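Local coordinates for protein beta-lactamase (Klebsiella pneumoniae, PDB 6HUH) that probably hydrolyses beta-lactam antibiotics to substituted beta-amino acids as a class D (OXA-type) serine enzyme, so conferring resistance, at residues A[105-110]-A[141-146]; A[133-138]-A[147-152]; A[217-222]-A[230-235]. All coordinates share one frame; numbering follows the deposited sequence.

Interactions 1 and 2 lie together on the helical side of the class D fold; interaction 3 lies in the central antiparallel sheet. The centres of 1 and 2 are about 11 Å apart, and interaction 3 is centred 22 to 23 Å from both, across the centre of the chain. Interactions 1 and 2 alternate in sequence (105-110, 133-138, 141-146, 147-152) and touch: Ala145 O lies 3.3 Å from Leu151 N, a probable backbone hydrogen bond. Interaction 3 follows, within the hairpin of strands 215-225 and 228-238. The side chains of Trp146 and Trp218 lie about 6 Å and 8 Å from that of Ser51, the predicted acyl-ester serine, so both parts are close to the probable active site.

Interaction 1 (A[105-110]-A[141-146]); sequences YSQRLT and GLTQAW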
loop_
_atom_site.group_PDB
_atom_site.type_symbol
_atom_site.label_atom_id
_atom_site.label_comp_id
_atom_site.label_asym_id
_atom_site.label_seq_id
_atom_site.Cartn_x
_atom_site.Cartn_y
_atom_site.Cartn_z
ATOM N N TYR A 105 -3.248 -0.185 16.324
ATOM C CA TYR A 105 -4.000 -1.154 15.523
ATOM C C TYR A 105 -3.706 -2.583 16.016
ATOM O O TYR A 105 -4.559 -3.465 15.904
ATOM C CB TYR A 105 -3.666 -0.979 14.037
ATOM C CG TYR A 105 -4.593 -1.707 13.094
ATOM C CD1 TYR A 105 -4.334 -3.015 12.703
ATOM C CD2 TYR A 105 -5.694 -1.062 12.532
ATOM C CE1 TYR A 105 -5.179 -3.689 11.823
ATOM C CE2 TYR A 105 -6.519 -1.710 11.617
ATOM C CZ TYR A 105 -6.270 -3.032 11.283
ATOM O OH TYR A 105 -7.101 -3.697 10.416
ATOM N N SER A 106 -2.525 -2.799 16.612
ATOM C CA SER A 106 -2.164 -4.105 17.168
ATOM C C SER A 106 -2.893 -4.318 18.483
ATOM O O SER A 106 -3.320 -5.442 18.757
ATOM C CB SER A 106 -0.662 -4.196 17.386
ATOM O OG SER A 106 0.040 -4.227 16.156
ATOM N N GLN A 107 -3.042 -3.224 19.295
ATOM C CA GLN A 107 -3.753 -3.217 20.586
ATOM C C GLN A 107 -5.239 -3.453 20.357
ATOM O O GLN A 107 -5.859 -4.167 21.140
ATOM C CB GLN A 107 -3.543 -1.902 21.346
ATOM C CG GLN A 107 -2.085 -1.474 21.469
ATOM C CD GLN A 107 -1.878 -0.328 22.428
ATOM O OE1 GLN A 107 -2.606 0.673 22.426
ATOM N NE2 GLN A 107 -0.847 -0.438 23.249
ATOM N N ARG A 108 -5.802 -2.897 19.266
ATOM C CA ARG A 108 -7.209 -3.091 18.877
ATOM C C ARG A 108 -7.477 -4.565 18.628
ATOM O O ARG A 108 -8.515 -5.075 19.050
ATOM C CB ARG A 108 -7.544 -2.323 17.594
ATOM C CG ARG A 108 -7.512 -0.823 17.730
ATOM C CD ARG A 108 -8.778 -0.238 18.310
ATOM N NE ARG A 108 -8.995 1.079 17.728
ATOM C CZ ARG A 108 -8.502 2.210 18.213
ATOM N NH1 ARG A 108 -7.786 2.206 19.332
ATOM N NH2 ARG A 108 -8.734 3.358 17.594
ATOM N N LEU A 109 -6.529 -5.242 17.944
ATOM C CA LEU A 109 -6.581 -6.667 17.668
ATOM C C LEU A 109 -6.475 -7.478 18.951
ATOM O O LEU A 109 -7.321 -8.350 19.156
ATOM C CB LEU A 109 -5.502 -7.085 16.638
ATOM C CG LEU A 109 -5.054 -8.564 16.575
ATOM C CD1 LEU A 109 -6.206 -9.510 16.269
ATOM C CD2 LEU A 109 -4.040 -8.752 15.510
ATOM N N THR A 110 -5.458 -7.212 19.807
ATOM C CA THR A 110 -5.248 -7.984 21.047
ATOM C C THR A 110 -6.410 -7.839 22.035
ATOM O O THR A 110 -6.835 -8.855 22.582
ATOM C CB THR A 110 -3.891 -7.698 21.701
ATOM O OG1 THR A 110 -3.799 -6.327 22.103
ATOM C CG2 THR A 110 -2.708 -8.095 20.817
ATOM N N GLY A 141 -0.149 -6.472 29.964
ATOM C CA GLY A 141 0.565 -7.379 29.076
ATOM C C GLY A 141 -0.093 -7.529 27.716
ATOM O O GLY A 141 0.593 -7.699 26.704
ATOM N N LEU A 142 -1.433 -7.451 27.680
ATOM C CA LEU A 142 -2.241 -7.609 26.473
ATOM C C LEU A 142 -1.898 -6.638 25.344
ATOM O O LEU A 142 -1.927 -7.030 24.175
ATOM C CB LEU A 142 -3.742 -7.524 26.820
ATOM C CG LEU A 142 -4.756 -7.810 25.708
ATOM C CD1 LEU A 142 -4.595 -9.221 25.140
ATOM C CD2 LEU A 142 -6.163 -7.588 26.197
ATOM N N THR A 143 -1.594 -5.383 25.682
ATOM C CA THR A 143 -1.334 -4.363 24.669
ATOM C C THR A 143 0.110 -3.868 24.648
ATOM O O THR A 143 0.466 -3.098 23.752
ATOM C CB THR A 143 -2.326 -3.203 24.842
ATOM O OG1 THR A 143 -2.081 -2.550 26.091
ATOM C CG2 THR A 143 -3.783 -3.652 24.759
ATOM N N GLN A 144 0.943 -4.311 25.614
ATOM C CA GLN A 144 2.318 -3.836 25.766
ATOM C C GLN A 144 3.405 -4.901 25.876
ATOM O O GLN A 144 4.536 -4.522 26.168
ATOM C CB GLN A 144 2.390 -2.918 27.007
ATOM C CG GLN A 144 2.950 -1.527 26.746
ATOM C CD GLN A 144 1.953 -0.605 26.094
ATOM O OE1 GLN A 144 2.190 -0.065 25.003
ATOM N NE2 GLN A 144 0.824 -0.394 26.778
ATOM N N ALA A 145 3.098 -6.203 25.661
ATOM C CA ALA A 145 4.076 -7.291 25.820
ATOM C C ALA A 145 5.274 -7.234 24.876
ATOM O O ALA A 145 6.405 -7.477 25.311
ATOM C CB ALA A 145 3.399 -8.646 25.719
ATOM N N TRP A 146 5.032 -6.925 23.598
ATOM C CA TRP A 146 6.053 -6.834 22.553
ATOM C C TRP A 146 6.758 -5.476 22.536
ATOM O O TRP A 146 7.892 -5.376 22.060
ATOM C CB TRP A 146 5.449 -7.173 21.186
ATOM C CG TRP A 146 4.340 -6.258 20.720
ATOM C CD1 TRP A 146 4.418 -5.328 19.724
ATOM C CD2 TRP A 146 2.971 -6.253 21.166
ATOM N NE1 TRP A 146 3.202 -4.714 19.550
ATOM C CE2 TRP A 146 2.294 -5.264 20.421
ATOM C CE3 TRP A 146 2.250 -6.982 22.133
ATOM C CZ2 TRP A 146 0.948 -4.960 20.639
ATOM C CZ3 TRP A 146 0.910 -6.684 22.336
ATOM C CH2 TRP A 146 0.273 -5.688 21.592
#
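Gln107 and Thr110 of helix 103-113 pack against Leu142, Thr143 and Trp146 in a mixed polar and apolar contact. It sits in the helical part of the class D beta-lactamase fold, beside the active site. The partner is the short, weakly bonded helix at about 141-144 and the turn after it. Two side-chain groups on the longer helix meet backbone carbonyls of the shorter one. Gln107 NE2 donates to Thr143 O at 3.0 Å, with an N-H...O angle of 159°. The donor sits above the carbonyl plane of Thr143, while the acceptor lies close to the amide plane of Gln107. The Gln107 chain is extended beyond CG and crosses the Thr143 side chain at about a right angle, with Gln107 CB 3.8 Å from Thr143 CG2. Thr110 OG1 lies 2.9 Å from Leu142 O and 3.1 Å from Gln107 O in its own helix. Beside this hydroxyl, Leu142 CD1 lies 3.8 Å from Thr110 CB. Phe118 of helix 115-124 also touches Thr110, Leu142 and Trp146. The indole carries the contact toward the catalytic centre. Trp146 NE1 bonds OQ2 of the carboxylated lysine at position 54, which in class D enzymes acts as general base. Ser106 OG bonds the same OQ2 and also Trp97 NE1. Trp146 and Ser106 are therefore both first-shell partners of the carbamate, and they touch each other. Trp146 CG stands between its backbone N and carbonyl carbon (chi1 62°), which places it toward helix 103-113. Leu142 O lies at the indole edge, in plane. Thr110 and Trp146 meet tip to tip, CG2 to CH2 at 3.9 Å, and Ser106 CB approaches the same ring obliquely, 3.7 Å from Trp146 CZ2.

Interaction 2 (A[133-138]-A[147-152]); sequences SGNPGK and LSSSLA
Gly134 and Ser150 bring two irregular segments together, with their CA atoms 4.8 Å apart. Neither segment is a helix or strand. They belong to the loops before and after the short helix 141-144 in the helical region of the class D beta-lactamase fold, and their contact joins the two loops beside it. Gly134 has a positive phi of 78°, a conformation that favours glycine. The backbone turns there, and its NH makes the contact with the second loop. Asn129 lies just upstream, at the end of the Tyr-Gly-Asn motif of class D enzymes. Its ND2 bonds Ser150 O, so the second loop is also tied to that motif. The one hydrogen bond between the segments is weak: Gly134 N donates to Ser150 OG at 3.0 Å, with an N-H...O angle of 149°. Ser150 OG stands between its own backbone N and carbonyl carbon (chi1 63°), a rotation that places it toward Gly134. The same hydroxyl bonds Asp131 O, so it bridges two backbone groups of the first loop. Ser133 N is also near OG of Ser150, but its angle is too poor for a bond. Ser150 CB packs beside the first loop, 3.3 Å from Gly134 N and 3.7 Å from Ser133 OG. That Ser133 hydroxyl has its polar partner in Asp131 OD1. Ser149 OG has its polar partners in Gln144 O and Ala145 O, by the end of helix 141-144. It meets Gly134 through packing alone, with OG 3.9 Å from Gly134 CA. Asn135 ND2 bonds Asp140 OD1, which holds the amide beside the start of helix 141-144. The other branch of that amide touches the second loop: Asn135 OD1 lies 3.4 Å from Ser149 CB.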
loop_
_atom_site.group_PDB
_atom_site.type_symbol
_atom_site.label_atom_id
_atom_site.label_comp_id
_atom_site.label_asym_id
_atom_site.label_seq_id
_atom_site.Cartn_x
_atom_site.Cartn_y
_atom_site.Cartn_z
ATOM N N SER A 133 3.425 -11.077 30.255
ATOM C CA SER A 133 3.017 -10.466 31.516
ATOM C C SER A 133 3.119 -8.949 31.486
ATOM O O SER A 133 2.436 -8.272 32.259
ATOM C CB SER A 133 3.813 -11.048 32.677
ATOM O OG SER A 133 5.202 -10.820 32.527
ATOM N N GLY A 134 3.948 -8.439 30.579
ATOM C CA GLY A 134 4.186 -7.012 30.381
ATOM C C GLY A 134 5.119 -6.387 31.404
ATOM O O GLY A 134 6.027 -7.044 31.941
ATOM N N ASN A 135 4.886 -5.093 31.670
ATOM C CA ASN A 135 5.660 -4.278 32.610
ATOM C C ASN A 135 5.338 -4.677 34.057
ATOM O O ASN A 135 4.223 -5.138 34.306
ATOM C CB ASN A 135 5.374 -2.792 32.379
ATOM C CG ASN A 135 5.483 -2.386 30.927
ATOM O OD1 ASN A 135 6.558 -2.425 30.316
ATOM N ND2 ASN A 135 4.355 -2.036 30.334
ATOM N N PRO A 136 6.285 -4.534 35.019
ATOM C CA PRO A 136 5.996 -4.954 36.396
ATOM C C PRO A 136 5.020 -4.041 37.126
ATOM O O PRO A 136 5.190 -2.824 37.131
ATOM C CB PRO A 136 7.379 -4.979 37.064
ATOM C CG PRO A 136 8.371 -4.834 35.949
ATOM C CD PRO A 136 7.669 -4.042 34.912
ATOM N N GLY A 137 4.005 -4.661 37.725
ATOM C CA GLY A 137 2.947 -4.003 38.485
ATOM C C GLY A 137 1.671 -3.875 37.692
ATOM O O GLY A 137 0.709 -4.628 37.911
ATOM N N LYS A 138 1.650 -2.862 36.811
ATOM C CA LYS A 138 0.553 -2.593 35.888
ATOM C C LYS A 138 0.508 -3.817 34.991
ATOM O O LYS A 138 1.504 -4.138 34.339
ATOM C CB LYS A 138 0.778 -1.281 35.093
ATOM C CG LYS A 138 2.233 -1.001 34.661
ATOM C CD LYS A 138 2.522 0.490 34.437
ATOM C CE LYS A 138 2.831 1.263 35.705
ATOM N NZ LYS A 138 4.134 0.872 36.307
ATOM N N LEU A 147 6.106 -4.450 23.112
ATOM C CA LEU A 147 6.605 -3.077 23.212
ATOM C C LEU A 147 7.750 -2.880 24.246
ATOM O O LEU A 147 7.589 -2.138 25.229
ATOM C CB LEU A 147 5.434 -2.127 23.489
ATOM C CG LEU A 147 4.697 -1.646 22.270
ATOM C CD1 LEU A 147 3.404 -2.392 22.089
ATOM C CD2 LEU A 147 4.429 -0.170 22.386
ATOM N N SER A 148 8.918 -3.518 23.981
ATOM C CA SER A 148 10.148 -3.481 24.792
ATOM C C SER A 148 9.902 -3.801 26.296
ATOM O O SER A 148 10.245 -2.996 27.175
ATOM C CB SER A 148 10.893 -2.157 24.598
ATOM O OG SER A 148 11.388 -2.009 23.277
ATOM N N SER A 149 9.294 -4.981 26.582
ATOM C CA SER A 149 8.990 -5.390 27.953
ATOM C C SER A 149 9.252 -6.901 28.212
ATOM O O SER A 149 10.385 -7.351 28.024
ATOM C CB SER A 149 7.571 -4.964 28.338
ATOM O OG SER A 149 6.586 -5.643 27.580
ATOM N N SER A 150 8.209 -7.659 28.645
ATOM C CA SER A 150 8.243 -9.077 28.990
ATOM C C SER A 150 8.702 -9.985 27.874
ATOM O O SER A 150 9.641 -10.744 28.074
ATOM C CB SER A 150 6.888 -9.534 29.515
ATOM O OG SER A 150 5.888 -9.409 28.518
ATOM N N LEU A 151 8.040 -9.917 26.707
ATOM C CA LEU A 151 8.352 -10.740 25.538
ATOM C C LEU A 151 9.738 -10.434 24.956
ATOM O O LEU A 151 10.178 -9.274 24.947
ATOM C CB LEU A 151 7.232 -10.643 24.477
ATOM C CG LEU A 151 7.201 -11.697 23.349
ATOM C CD1 LEU A 151 7.012 -13.128 23.886
ATOM C CD2 LEU A 151 6.103 -11.397 22.384
ATOM N N ALA A 152 10.443 -11.508 24.536
ATOM C CA ALA A 152 11.782 -11.486 23.954
ATOM C C ALA A 152 12.002 -12.707 23.051
ATOM O O ALA A 152 11.640 -13.833 23.401
ATOM C CB ALA A 152 12.835 -11.445 25.060
#

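Interaction 3 (A[217-222]-A[230-235]); sequences GWFVGW and LIFVHT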
loop_
_atom_site.group_PDB
_atom_site.type_symbol
_atom_site.label_atom_id
_atom_site.label_comp_id
_atom_site.label_asym_id
_atom_site.label_seq_id
_atom_site.Cartn_x
_atom_site.Cartn_y
_atom_site.Cartn_z
ATOM N N GLY A 217 17.557 -2.872 15.747
ATOM C CA GLY A 217 16.919 -2.844 14.445
ATOM C C GLY A 217 16.635 -4.260 14.026
ATOM O O GLY A 217 17.426 -5.154 14.302
ATOM N N TRP A 218 15.500 -4.504 13.437
ATOM C CA TRP A 218 15.215 -5.859 13.010
ATOM C C TRP A 218 14.765 -5.854 11.547
ATOM O O TRP A 218 13.939 -5.032 11.172
ATOM C CB TRP A 218 14.046 -6.454 13.823
ATOM C CG TRP A 218 14.250 -6.959 15.219
ATOM C CD1 TRP A 218 13.907 -6.307 16.369
ATOM C CD2 TRP A 218 14.488 -8.328 15.598
ATOM N NE1 TRP A 218 14.017 -7.153 17.450
ATOM C CE2 TRP A 218 14.381 -8.397 17.007
ATOM C CE3 TRP A 218 14.847 -9.491 14.887
ATOM C CZ2 TRP A 218 14.634 -9.572 17.716
ATOM C CZ3 TRP A 218 15.091 -10.653 15.590
ATOM C CH2 TRP A 218 14.981 -10.688 16.989
ATOM N N PHE A 219 15.254 -6.793 10.748
ATOM C CA PHE A 219 14.734 -7.061 9.417
ATOM C C PHE A 219 14.632 -8.562 9.216
ATOM O O PHE A 219 15.629 -9.249 8.966
ATOM C CB PHE A 219 15.407 -6.336 8.261
ATOM C CG PHE A 219 14.495 -6.464 7.061
ATOM C CD1 PHE A 219 13.218 -5.903 7.070
ATOM C CD2 PHE A 219 14.873 -7.219 5.959
ATOM C CE1 PHE A 219 12.348 -6.079 5.998
ATOM C CE2 PHE A 219 14.009 -7.368 4.869
ATOM C CZ PHE A 219 12.748 -6.806 4.904
ATOM N N VAL A 220 13.420 -9.073 9.451
ATOM C CA VAL A 220 13.096 -10.501 9.440
ATOM C C VAL A 220 12.153 -10.807 8.336
ATOM O O VAL A 220 11.355 -9.946 7.990
ATOM C CB VAL A 220 12.585 -11.004 10.823
ATOM C CG1 VAL A 220 13.611 -10.727 11.897
ATOM C CG2 VAL A 220 11.260 -10.376 11.204
ATOM N N GLY A 221 12.262 -11.996 7.765
ATOM C CA GLY A 221 11.405 -12.390 6.653
ATOM C C GLY A 221 11.934 -13.515 5.806
ATOM O O GLY A 221 12.867 -14.211 6.194
ATOM N N TRP A 222 11.315 -13.722 4.669
ATOM C CA TRP A 222 11.704 -14.794 3.770
ATOM C C TRP A 222 11.609 -14.366 2.338
ATOM O O TRP A 222 10.925 -13.403 2.031
ATOM C CB TRP A 222 10.849 -16.053 4.012
ATOM C CG TRP A 222 9.415 -15.943 3.569
ATOM C CD1 TRP A 222 8.883 -16.354 2.378
ATOM C CD2 TRP A 222 8.330 -15.397 4.326
ATOM N NE1 TRP A 222 7.528 -16.118 2.358
ATOM C CE2 TRP A 222 7.163 -15.508 3.531
ATOM C CE3 TRP A 222 8.232 -14.794 5.597
ATOM C CZ2 TRP A 222 5.914 -15.049 3.967
ATOM C CZ3 TRP A 222 6.990 -14.341 6.027
ATOM C CH2 TRP A 222 5.852 -14.469 5.218
ATOM N N LEU A 230 13.753 -19.236 1.552
ATOM C CA LEU A 230 14.915 -18.877 2.366
ATOM C C LEU A 230 14.538 -17.853 3.426
ATOM O O LEU A 230 14.116 -16.749 3.083
ATOM C CB LEU A 230 16.025 -18.325 1.452
ATOM C CG LEU A 230 17.334 -17.852 2.086
ATOM C CD1 LEU A 230 18.487 -18.595 1.512
ATOM C CD2 LEU A 230 17.565 -16.364 1.837
ATOM N N ILE A 231 14.694 -18.221 4.713
ATOM C CA ILE A 231 14.442 -17.336 5.858
ATOM C C ILE A 231 15.710 -16.451 6.044
ATOM O O ILE A 231 16.797 -16.834 5.611
ATOM C CB ILE A 231 14.143 -18.146 7.154
ATOM C CG1 ILE A 231 13.070 -19.259 6.967
ATOM C CG2 ILE A 231 13.806 -17.236 8.320
ATOM C CD1 ILE A 231 11.738 -18.898 6.567
ATOM N N PHE A 232 15.557 -15.278 6.684
ATOM C CA PHE A 232 16.644 -14.343 6.997
ATOM C C PHE A 232 16.240 -13.492 8.199
ATOM O O PHE A 232 15.085 -13.089 8.319
ATOM C CB PHE A 232 17.060 -13.480 5.789
ATOM C CG PHE A 232 15.956 -12.643 5.204
ATOM C CD1 PHE A 232 15.562 -11.454 5.815
ATOM C CD2 PHE A 232 15.323 -13.022 4.029
ATOM C CE1 PHE A 232 14.479 -10.715 5.318
ATOM C CE2 PHE A 232 14.281 -12.244 3.495
ATOM C CZ PHE A 232 13.852 -11.106 4.155
ATOM N N VAL A 233 17.184 -13.270 9.112
ATOM C CA VAL A 233 16.980 -12.498 10.331
ATOM C C VAL A 233 18.207 -11.615 10.486
ATOM O O VAL A 233 19.336 -12.105 10.372
ATOM C CB VAL A 233 16.760 -13.399 11.586
ATOM C CG1 VAL A 233 16.509 -12.563 12.833
ATOM C CG2 VAL A 233 15.624 -14.399 11.392
ATOM N N HIS A 234 18.003 -10.312 10.726
ATOM C CA HIS A 234 19.128 -9.390 10.925
ATOM C C HIS A 234 18.853 -8.353 12.005
ATOM O O HIS A 234 17.772 -7.776 12.031
ATOM C CB HIS A 234 19.563 -8.743 9.604
ATOM C CG HIS A 234 20.754 -7.832 9.694
ATOM N ND1 HIS A 234 21.950 -8.253 10.227
ATOM C CD2 HIS A 234 20.905 -6.563 9.248
ATOM C CE1 HIS A 234 22.779 -7.229 10.119
ATOM N NE2 HIS A 234 22.192 -6.191 9.534
ATOM N N THR A 235 19.831 -8.128 12.901
ATOM C CA THR A 235 19.721 -7.116 13.958
ATOM C C THR A 235 20.795 -6.060 13.836
ATOM O O THR A 235 21.917 -6.364 13.428
ATOM C CB THR A 235 19.700 -7.698 15.363
ATOM O OG1 THR A 235 20.894 -8.426 15.564
ATOM C CG2 THR A 235 18.483 -8.564 15.630
#
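Phe232 lays its ring over the backbone of Gly221. Its CG stands between the backbone N and carbonyl carbon (chi1 59°), which places CG toward strand 215-225. Gly221 O sits 3.4 Å above the ring plane, over its centre, and Gly221 CA makes a CH-pi contact, 4.1 Å from the Phe232 centroid. Phe219 CG is instead anti to its backbone N (chi1 -165°). Its ring lies near parallel to that of Phe232, planes at 25°, but slid aside so that the two barely overlap. Phe219 CE2 and Phe232 CE1 meet at 3.4 Å. Both rings also touch Val253 of helix 245-264. The strands form an antiparallel beta hairpin in the central sheet of the class D fold. Gly221 and Phe232 are a hydrogen-bonded pair, with Phe232 N to Gly221 O at 2.9 Å and Gly221 N to Phe232 O at 3.1 Å. On its other side strand 215-225 pairs with the strand of the Lys-Thr-Gly motif, through backbone hydrogen bonds of Trp218 with Gly199 and Val220 with Lys197. The opposite sheet face includes Trp218, Val220, Val233 and Thr235, and helix 155-166 packs on it. Trp218 and Thr235 lie side by side, with Thr235 CG2 over the indole face, 3.9 Å from the six-membered ring centroid. Trp218 NE1 bonds Pro48 O. Val233 CG1 reaches the indole edge in plane, 3.6 Å from Trp218 CZ3.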